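Local atomic coordinates of triacylglycerol lipase (Clostridium botulinum, PDB entry 5AH1), a protein that hydrolyses ester bonds, probably including those of triacylglycerols, and acts on synthetic polyesters; it has an alpha/beta-hydrolase fold and binds zinc. Residues A[79-84]-A[116-122]. Residues are numbered along the deposited sequence; the frame is centred on the assembly and turned at random.
Sequences PIVLVH and ETYTATV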
loop_
_atom_site.group_PDB
_atom_site.type_symbol
_atom_site.label_atom_id
_atom_site.label_comp_id
_atom_site.label_asym_id
_atom_site.label_seq_id
_atom_site.Cartn_x
_atom_site.Cartn_y
_atom_site.Cartn_z
ATOM N N PRO A 79 -15.324 -11.885 -2.148
ATOM C CA PRO A 79 -15.309 -10.438 -1.908
ATOM C C PRO A 79 -13.927 -9.831 -2.057
ATOM O O PRO A 79 -12.916 -10.538 -2.079
ATOM C CB PRO A 79 -15.757 -10.320 -0.453
ATOM C CG PRO A 79 -15.264 -11.563 0.158
ATOM C CD PRO A 79 -15.468 -12.630 -0.888
ATOM N N ILE A 80 -13.914 -8.505 -2.143
ATOM C CA ILE A 80 -12.689 -7.710 -2.173
ATOM C C ILE A 80 -12.400 -7.192 -0.767
ATOM O O ILE A 80 -13.313 -6.787 -0.049
ATOM C CB ILE A 80 -12.858 -6.513 -3.163
ATOM C CG1 ILE A 80 -12.883 -7.031 -4.605
ATOM C CG2 ILE A 80 -11.782 -5.461 -2.972
ATOM C CD1 ILE A 80 -13.445 -6.046 -5.611
ATOM N N VAL A 81 -11.130 -7.221 -0.376
ATOM C CA VAL A 81 -10.659 -6.548 0.821
ATOM C C VAL A 81 -9.596 -5.538 0.382
ATOM O O VAL A 81 -8.578 -5.897 -0.212
ATOM C CB VAL A 81 -10.096 -7.548 1.873
ATOM C CG1 VAL A 81 -9.482 -6.817 3.057
ATOM C CG2 VAL A 81 -11.195 -8.495 2.348
ATOM N N LEU A 82 -9.841 -4.277 0.726
ATOM C CA LEU A 82 -8.982 -3.146 0.376
ATOM C C LEU A 82 -7.979 -2.875 1.493
ATOM O O LEU A 82 -8.354 -2.849 2.664
ATOM C CB LEU A 82 -9.858 -1.903 0.186
ATOM C CG LEU A 82 -10.940 -1.980 -0.892
ATOM C CD1 LEU A 82 -11.855 -0.777 -0.801
ATOM C CD2 LEU A 82 -10.341 -2.052 -2.275
ATOM N N VAL A 83 -6.719 -2.654 1.121
ATOM C CA VAL A 83 -5.635 -2.471 2.081
ATOM C C VAL A 83 -4.772 -1.253 1.705
ATOM O O VAL A 83 -4.088 -1.235 0.688
ATOM C CB VAL A 83 -4.764 -3.729 2.175
ATOM C CG1 VAL A 83 -3.701 -3.546 3.277
ATOM C CG2 VAL A 83 -5.612 -4.981 2.430
ATOM N N HIS A 84 -4.865 -0.226 2.547
ATOM C CA HIS A 84 -4.159 1.030 2.354
ATOM C C HIS A 84 -2.645 0.898 2.521
ATOM O O HIS A 84 -2.132 -0.111 3.024
ATOM C CB HIS A 84 -4.676 2.046 3.382
ATOM C CG HIS A 84 -4.384 1.664 4.798
ATOM N ND1 HIS A 84 -3.158 1.882 5.382
ATOM C CD2 HIS A 84 -5.142 1.056 5.744
ATOM C CE1 HIS A 84 -3.177 1.439 6.628
ATOM N NE2 HIS A 84 -4.369 0.928 6.872
ATOM N N GLU A 116 -19.248 -7.288 -3.393
ATOM C CA GLU A 116 -19.022 -7.379 -1.952
ATOM C C GLU A 116 -17.598 -6.944 -1.626
ATOM O O GLU A 116 -16.632 -7.509 -2.154
ATOM C CB GLU A 116 -19.278 -8.805 -1.458
ATOM C CG GLU A 116 -19.274 -8.939 0.063
ATOM C CD GLU A 116 -19.407 -10.375 0.531
ATOM O OE1 GLU A 116 -19.585 -11.264 -0.319
ATOM O OE2 GLU A 116 -19.329 -10.629 1.749
ATOM N N THR A 117 -17.481 -5.924 -0.778
ATOM C CA THR A 117 -16.205 -5.267 -0.514
ATOM C C THR A 117 -16.098 -4.823 0.938
ATOM O O THR A 117 -17.039 -4.256 1.500
ATOM C CB THR A 117 -16.025 -4.019 -1.412
ATOM O OG1 THR A 117 -16.060 -4.405 -2.790
ATOM C CG2 THR A 117 -14.695 -3.305 -1.140
ATOM N N TYR A 118 -14.924 -5.074 1.503
ATOM C CA TYR A 118 -14.551 -4.640 2.848
ATOM C C TYR A 118 -13.265 -3.849 2.803
ATOM O O TYR A 118 -12.488 -3.927 1.840
ATOM C CB TYR A 118 -14.353 -5.858 3.754
ATOM C CG TYR A 118 -15.542 -6.764 3.765
ATOM C CD1 TYR A 118 -16.601 -6.492 4.605
ATOM C CD2 TYR A 118 -15.641 -7.849 2.912
ATOM C CE1 TYR A 118 -17.720 -7.275 4.620
ATOM C CE2 TYR A 118 -16.779 -8.659 2.921
ATOM C CZ TYR A 118 -17.818 -8.359 3.773
ATOM O OH TYR A 118 -18.969 -9.133 3.806
ATOM N N THR A 119 -13.033 -3.110 3.876
ATOM C CA THR A 119 -11.828 -2.310 4.026
ATOM C C THR A 119 -11.104 -2.761 5.286
ATOM O O THR A 119 -11.707 -2.845 6.355
ATOM C CB THR A 119 -12.171 -0.816 4.149
ATOM O OG1 THR A 119 -12.842 -0.386 2.959
ATOM C CG2 THR A 119 -10.921 0.031 4.321
ATOM N N ALA A 120 -9.825 -3.087 5.150
ATOM C CA ALA A 120 -8.996 -3.419 6.305
ATOM C C ALA A 120 -8.090 -2.254 6.644
ATOM O O ALA A 120 -7.618 -1.547 5.754
ATOM C CB ALA A 120 -8.184 -4.660 6.041
ATOM N N THR A 121 -7.804 -2.093 7.931
ATOM C CA THR A 121 -6.962 -0.999 8.392
ATOM C C THR A 121 -5.838 -1.565 9.251
ATOM O O THR A 121 -6.091 -2.363 10.159
ATOM C CB THR A 121 -7.807 0.050 9.110
ATOM O OG1 THR A 121 -8.742 0.563 8.142
ATOM C CG2 THR A 121 -6.947 1.172 9.661
ATOM N N VAL A 122 -4.606 -1.183 8.925
ATOM C CA VAL A 122 -3.408 -1.678 9.583
ATOM C C VAL A 122 -2.490 -0.505 9.959
ATOM O O VAL A 122 -2.823 0.648 9.688
ATOM C CB VAL A 122 -2.682 -2.716 8.689
ATOM C CG1 VAL A 122 -3.609 -3.906 8.391
ATOM C CG2 VAL A 122 -2.181 -2.085 7.387
HETATM O O HOH W 1 -7.577 0.105 3.577
#
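Strands 80-83 and 117-120 run parallel, their axes 4.5 Å apart at closest approach and inclined by 27°, with a ladder of four backbone hydrogen bonds in which I80 N binds E116 O, Y118 N binds I80 O, L82 N binds Y118 O and A120 N binds L82 O. On one face, Y118 has CG beside its backbone N (chi1 -54°), which lays the ring back along the strand until its edge at CE2 meets P79 CB at 3.9 Å. Y118 OH donates to E116 OE2 (2.6 Å), on the anti lone pair of that oxygen, while the extended E116 chain passes alongside P79 CB. V81 CG1 rests 3.9 Å from A120 CB. The strands are joined through helix 106-112 as a beta-alpha-beta unit of the alpha/beta-hydrolase sheet; 117-120 is one of its two edge strands, and 80-83 bonds to strand 176-181 on its other side. The opposite face carries I80 beside T117, and L82 CD1 lies 3.8 Å from T117 CG2. Where the strands diverge, a water accepts a weak bond from H84 N and donates to A120 O. Beyond it H84 NE2 accepts V122 N at 3.0 Å in a nearly straight bond, although the donor sits 23° out of the ring plane.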